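Local coordinates for protein tryptophan synthase alpha chain (Campylobacter jejuni, PDB 3THA) that probably cleaves indoleglycerol phosphate to indole and glyceraldehyde 3-phosphate, as the alpha subunit of tryptophan synthase in the last step of tryptophan biosynthesis, at residues D240-M243 / K244-E248; V150-P153 / K154-K158. One frame throughout, in Å; residues are numbered along the deposited sequence.

Interaction 1 (D240-M243 / K244-E248)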
ATOM      1  N   ASP B 240     -13.641 -12.698  21.972  1.00 68.82           N
ATOM      2  CA  ASP B 240     -12.832 -13.574  22.811  1.00 70.49           C
ATOM      3  C   ASP B 240     -11.868 -14.414  21.971  1.00 71.36           C
ATOM      4  O   ASP B 240     -10.795 -14.802  22.440  1.00 72.39           O
ATOM      5  CB  ASP B 240     -13.725 -14.512  23.670  1.00 72.24           C
ATOM      6  CG  ASP B 240     -14.846 -13.766  24.398  1.00 70.10           C
ATOM      7  OD1 ASP B 240     -15.999 -14.231  24.343  1.00 71.11           O
ATOM      8  OD2 ASP B 240     -14.595 -12.699  25.000  1.00 68.27           O
ATOM      9  N   ILE B 241     -12.298 -14.728  20.751  1.00 71.55           N
ATOM     10  CA  ILE B 241     -11.512 -15.495  19.790  1.00 72.32           C
ATOM     11  C   ILE B 241     -10.419 -14.533  19.251  1.00 69.33           C
ATOM     12  O   ILE B 241      -9.236 -14.869  19.267  1.00 68.51           O
ATOM     13  CB  ILE B 241     -12.409 -16.108  18.636  1.00 73.48           C
ATOM     14  CG1 ILE B 241     -13.492 -17.016  19.186  1.00 76.82           C
ATOM     15  CG2 ILE B 241     -11.601 -16.933  17.662  1.00 75.74           C
ATOM     16  CD1 ILE B 241     -14.391 -17.664  18.105  1.00 81.54           C
ATOM     17  N   ILE B 242     -10.803 -13.330  18.829  1.00 67.17           N
ATOM     18  CA  ILE B 242      -9.799 -12.363  18.369  1.00 65.80           C
ATOM     19  C   ILE B 242      -8.718 -12.217  19.400  1.00 66.58           C
ATOM     20  O   ILE B 242      -7.547 -12.276  19.098  1.00 67.09           O
ATOM     21  CB  ILE B 242     -10.354 -10.970  18.127  1.00 63.44           C
ATOM     22  CG1 ILE B 242     -11.439 -11.016  17.055  1.00 64.26           C
ATOM     23  CG2 ILE B 242      -9.242 -10.061  17.685  1.00 60.12           C
ATOM     24  CD1 ILE B 242     -12.173  -9.694  16.893  1.00 63.71           C
HETATM   25  N   MSE B 243      -9.134 -12.028  20.631  1.00 68.22           N
HETATM   26  CA  MSE B 243      -8.250 -11.953  21.777  1.00 70.09           C
HETATM   27  C   MSE B 243      -7.371 -13.215  21.969  1.00 71.82           C
HETATM   28  O   MSE B 243      -6.164 -13.104  22.168  1.00 72.03           O
HETATM   29  CB  MSE B 243      -9.122 -11.735  23.010  1.00 71.65           C
HETATM   30  CG  MSE B 243      -8.573 -10.824  24.045  1.00 75.91           C
HETATM   31 SE   MSE B 243      -8.546  -8.978  23.436  0.65 86.16          SE
HETATM   32  CE  MSE B 243      -7.975  -8.317  25.199  1.00 84.34           C
ATOM     33  N   LYS B 244      -7.975 -14.405  21.945  1.00 73.09           N
ATOM     34  CA  LYS B 244      -7.223 -15.648  22.193  1.00 74.84           C
ATOM     35  C   LYS B 244      -6.097 -15.844  21.160  1.00 73.98           C
ATOM     36  O   LYS B 244      -4.989 -16.232  21.513  1.00 75.06           O
ATOM     37  CB  LYS B 244      -8.165 -16.884  22.287  1.00 76.89           C
ATOM     38  CG  LYS B 244      -7.592 -18.230  21.760  1.00 79.17           C
ATOM     39  CD  LYS B 244      -8.661 -19.335  21.657  1.00 83.39           C
ATOM     40  CE  LYS B 244      -8.436 -20.242  20.454  1.00 84.48           C
ATOM     41  NZ  LYS B 244      -8.788 -21.655  20.795  1.00 86.24           N
ATOM     42  N   ASP B 245      -6.404 -15.571  19.898  1.00 72.88           N
ATOM     43  CA  ASP B 245      -5.453 -15.650  18.792  1.00 72.84           C
ATOM     44  C   ASP B 245      -4.324 -14.608  18.887  1.00 71.76           C
ATOM     45  O   ASP B 245      -3.230 -14.835  18.382  1.00 72.73           O
ATOM     46  CB  ASP B 245      -6.182 -15.408  17.482  1.00 71.25           C
ATOM     47  CG  ASP B 245      -7.070 -16.533  17.093  1.00 75.22           C
ATOM     48  OD1 ASP B 245      -7.076 -17.556  17.809  1.00 79.06           O
ATOM     49  OD2 ASP B 245      -7.774 -16.399  16.065  1.00 76.11           O
ATOM     50  N   ILE B 246      -4.603 -13.465  19.508  1.00 70.26           N
ATOM     51  CA  ILE B 246      -3.601 -12.445  19.724  1.00 69.68           C
ATOM     52  C   ILE B 246      -2.745 -12.732  20.948  1.00 72.91           C
ATOM     53  O   ILE B 246      -1.856 -11.957  21.296  1.00 72.82           O
ATOM     54  CB  ILE B 246      -4.235 -11.067  19.884  1.00 66.55           C
ATOM     55  CG1 ILE B 246      -4.745 -10.560  18.556  1.00 63.67           C
ATOM     56  CG2 ILE B 246      -3.256 -10.095  20.422  1.00 64.50           C
ATOM     57  CD1 ILE B 246      -5.637  -9.363  18.704  1.00 63.83           C
ATOM     58  N   GLU B 247      -3.001 -13.825  21.627  1.00 76.98           N
ATOM     59  CA  GLU B 247      -2.127 -14.141  22.726  1.00 80.84           C
ATOM     60  C   GLU B 247      -1.412 -15.442  22.416  1.00 83.64           C
ATOM     61  O   GLU B 247      -0.500 -15.886  23.153  1.00 85.00           O
ATOM     62  CB  GLU B 247      -2.903 -14.184  24.041  1.00 82.62           C
ATOM     63  CG  GLU B 247      -1.968 -14.023  25.237  1.00 87.80           C
ATOM     64  CD  GLU B 247      -2.643 -13.482  26.477  1.00 92.71           C
ATOM     65  OE1 GLU B 247      -3.887 -13.644  26.600  1.00 95.76           O
ATOM     66  OE2 GLU B 247      -1.914 -12.905  27.329  1.00 93.51           O
ATOM     67  N   GLU B 248      -1.856 -16.040  21.307  1.00 84.47           N
ATOM     68  CA  GLU B 248      -1.182 -17.180  20.696  1.00 87.13           C
ATOM     69  C   GLU B 248       0.053 -16.601  20.002  1.00 84.64           C
ATOM     70  O   GLU B 248       1.153 -17.128  20.086  1.00 86.21           O
ATOM     71  CB  GLU B 248      -2.107 -17.858  19.678  1.00 88.24           C
ATOM     72  CG  GLU B 248      -1.715 -19.282  19.274  1.00 94.22           C
ATOM     73  CD  GLU B 248      -2.948 -20.200  19.027  1.00101.98           C
ATOM     74  OE1 GLU B 248      -4.101 -19.685  18.879  1.00103.46           O
ATOM     75  OE2 GLU B 248      -2.769 -21.444  19.000  1.00104.76           O
TER

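Interaction 2 (V150-P153 / K154-K158)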
ATOM      1  N   VAL B 150      17.088  -3.316   5.542  1.00 64.07           N
ATOM      2  CA  VAL B 150      18.352  -3.998   5.621  1.00 65.50           C
ATOM      3  C   VAL B 150      19.305  -3.449   4.546  1.00 66.33           C
ATOM      4  O   VAL B 150      20.531  -3.518   4.687  1.00 67.49           O
ATOM      5  CB  VAL B 150      18.127  -5.544   5.533  1.00 67.28           C
ATOM      6  CG1 VAL B 150      19.380  -6.286   5.103  1.00 69.25           C
ATOM      7  CG2 VAL B 150      17.650  -6.084   6.864  1.00 66.28           C
ATOM      8  N   THR B 151      18.736  -2.862   3.495  1.00 65.42           N
ATOM      9  CA  THR B 151      19.526  -2.427   2.337  1.00 65.63           C
ATOM     10  C   THR B 151      19.801  -0.931   2.299  1.00 63.31           C
ATOM     11  O   THR B 151      20.541  -0.481   1.439  1.00 64.26           O
ATOM     12  CB  THR B 151      18.751  -2.686   1.038  1.00 66.32           C
ATOM     13  OG1 THR B 151      17.451  -2.111   1.182  1.00 66.11           O
ATOM     14  CG2 THR B 151      18.630  -4.175   0.738  1.00 68.45           C
ATOM     15  N   THR B 152      19.155  -0.162   3.164  1.00 60.72           N
ATOM     16  CA  THR B 152      19.349   1.275   3.188  1.00 59.52           C
ATOM     17  C   THR B 152      20.800   1.505   3.479  1.00 59.32           C
ATOM     18  O   THR B 152      21.302   0.918   4.421  1.00 59.70           O
ATOM     19  CB  THR B 152      18.529   1.972   4.276  1.00 58.17           C
ATOM     20  OG1 THR B 152      17.144   1.698   4.070  1.00 58.92           O
ATOM     21  CG2 THR B 152      18.724   3.471   4.205  1.00 57.84           C
ATOM     22  N   PRO B 153      21.489   2.308   2.634  1.00 59.05           N
ATOM     23  CA  PRO B 153      22.916   2.619   2.771  1.00 59.74           C
ATOM     24  C   PRO B 153      23.323   3.061   4.162  1.00 59.44           C
ATOM     25  O   PRO B 153      22.578   3.786   4.827  1.00 57.69           O
ATOM     26  CB  PRO B 153      23.119   3.771   1.782  1.00 59.57           C
ATOM     27  CG  PRO B 153      22.160   3.462   0.671  1.00 60.37           C
ATOM     28  CD  PRO B 153      20.939   2.840   1.372  1.00 58.40           C
ATOM     29  N   LYS B 154      24.505   2.633   4.596  1.00 61.74           N
ATOM     30  CA  LYS B 154      25.003   2.988   5.935  1.00 62.81           C
ATOM     31  C   LYS B 154      24.874   4.486   6.176  1.00 62.20           C
ATOM     32  O   LYS B 154      24.254   4.884   7.154  1.00 62.06           O
ATOM     33  CB  LYS B 154      26.447   2.518   6.182  1.00 64.91           C
ATOM     34  CG  LYS B 154      26.824   2.569   7.668  1.00 66.25           C
ATOM     35  CD  LYS B 154      28.311   2.697   7.904  1.00 71.08           C
ATOM     36  CE  LYS B 154      29.021   1.343   7.800  1.00 73.51           C
ATOM     37  NZ  LYS B 154      30.427   1.557   7.376  1.00 76.10           N
ATOM     38  N   GLU B 155      25.391   5.304   5.252  1.00 62.78           N
ATOM     39  CA  GLU B 155      25.334   6.762   5.388  1.00 62.21           C
ATOM     40  C   GLU B 155      23.897   7.320   5.379  1.00 61.38           C
ATOM     41  O   GLU B 155      23.604   8.330   6.018  1.00 61.93           O
ATOM     42  CB  GLU B 155      26.201   7.427   4.322  1.00 62.16           C
ATOM     43  CG  GLU B 155      25.611   7.439   2.895  1.00 62.75           C
ATOM     44  CD  GLU B 155      25.883   6.156   2.090  1.00 65.75           C
ATOM     45  OE1 GLU B 155      26.510   5.191   2.650  1.00 64.82           O
ATOM     46  OE2 GLU B 155      25.464   6.129   0.891  1.00 63.17           O
ATOM     47  N   ARG B 156      22.992   6.670   4.669  1.00 61.01           N
ATOM     48  CA  ARG B 156      21.613   7.121   4.656  1.00 60.88           C
ATOM     49  C   ARG B 156      20.955   6.787   6.018  1.00 60.57           C
ATOM     50  O   ARG B 156      20.086   7.504   6.507  1.00 58.96           O
ATOM     51  CB  ARG B 156      20.879   6.512   3.437  1.00 61.16           C
ATOM     52  CG  ARG B 156      19.355   6.743   3.397  1.00 62.92           C
ATOM     53  CD  ARG B 156      18.967   8.052   2.722  1.00 64.54           C
ATOM     54  NE  ARG B 156      17.513   8.219   2.645  1.00 63.60           N
ATOM     55  CZ  ARG B 156      16.874   9.398   2.649  1.00 63.58           C
ATOM     56  NH1 ARG B 156      17.557  10.552   2.727  1.00 60.75           N
ATOM     57  NH2 ARG B 156      15.539   9.424   2.573  1.00 59.35           N
ATOM     58  N   VAL B 157      21.428   5.724   6.659  1.00 62.23           N
ATOM     59  CA  VAL B 157      20.891   5.319   7.958  1.00 62.89           C
ATOM     60  C   VAL B 157      21.355   6.298   9.047  1.00 63.55           C
ATOM     61  O   VAL B 157      20.555   6.761   9.863  1.00 63.68           O
ATOM     62  CB  VAL B 157      21.314   3.848   8.317  1.00 64.00           C
ATOM     63  CG1 VAL B 157      20.984   3.497   9.764  1.00 62.43           C
ATOM     64  CG2 VAL B 157      20.695   2.852   7.345  1.00 62.98           C
ATOM     65  N   LYS B 158      22.649   6.584   9.069  1.00 64.57           N
ATOM     66  CA  LYS B 158      23.215   7.576   9.991  1.00 65.38           C
ATOM     67  C   LYS B 158      22.409   8.888   9.892  1.00 63.96           C
ATOM     68  O   LYS B 158      21.945   9.430  10.897  1.00 64.12           O
ATOM     69  CB  LYS B 158      24.713   7.763   9.711  1.00 65.95           C
ATOM     70  CG  LYS B 158      25.398   8.923  10.426  1.00 70.42           C
ATOM     71  CD  LYS B 158      26.924   8.687  10.556  1.00 74.27           C
ATOM     72  CE  LYS B 158      27.706   9.947  10.990  1.00 79.99           C
ATOM     73  NZ  LYS B 158      27.559  10.329  12.446  1.00 80.56           N
TER

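Interaction 1 (D240-M243 / K244-E248)
Ile246 N is the donor that two carbonyls share near the end of the last helix of this TIM barrel: it bonds Ile242 O at 3.2 Å and, weakly, Met243 O at 3.1 Å. The first is an i to i+4 alpha-helical bond, its donor tilted 22° from the carbonyl plane; the second has the shorter i to i+3 spacing, so the N-H straddles two acceptors and is straight to neither. The two preceding amides follow the i to i+4 pattern. Asp245 N reaches Ile241 O at 3.0 Å with an almost linear N-H···O angle of 176°, and Lys244 N donates to Asp240 O at 2.9 Å. The amphipathic helix sorts its side chains by face. Ile242 and Ile246 run side by side toward the protein interior, where Thr29 and Phe33 of helix 27-35 and Ile230 and Cys233 of helix 228-233 receive them. The exposed Asp240 forms a salt bridge with Arg36 through OD2; Ile241 and Asp245, both partly exposed, lie side by side along another flank. Between the two buried isoleucines, Ile242 CG2 meets the delta methyl of the next turn, Ile246 CD1, at 3.8 Å.

Interaction 2 (V150-P153 / K154-K158)
Lys154 opens helix 154-161 directly after Pro153, which occupies the N-cap position in this beta-alpha unit of the TIM barrel; the lysine side chain leaves the loop and touches Glu193 of helix 180-195. Glu155 instead folds back over the proline. Its CG sits between the backbone N and the carbonyl carbon (chi1 75°), and a second bend at chi2 brings OE2 to 3.4 Å from Pro153 CB, a van der Waals approach of a carboxylate oxygen to an aliphatic carbon. At Arg156 the stem and the head do different work. CG packs against the methyl of the threonine that precedes the proline, Arg156 CG to Thr152 CG2 being 3.4 Å, and the chain then turns at chi2 so that the guanidinium leaves the contact and NH1 forms a salt bridge with Glu128. Val157 completes the first turn: its N donates to Pro153 O at 2.9 Å, while its CG2 lies 3.8 Å from Thr152 CG2. Thr152 thus divides its side chain, giving the methyl to the helix and OG1 to Ser149 N in the loop behind. Side-chain packing here is mainly van der Waals around a backbone bond to Pro153 O, and the charge of Arg156 is spent on Glu128.

In the fold
From the N terminus, the chain lays down the first five strands of the closed eight-stranded barrel before it comes to interaction 2, where the loop leaving strand 143-148 turns into helix 154-161 and so starts the return to strand 168-171. Three more strands follow before interaction 1, within helix 239-248 close to the C terminus. The two contacts are in series, neither nested nor crossed, and each is local. The centres of interactions 1 and 2 are about 37 Å apart, on opposite sides of the chain's centre. Interaction 2 belongs with the neighbouring helix 180-195, whereas interaction 1 lies against helices 228-233 and 27-35, joining the end of the chain to its beginning where the ring of helices closes.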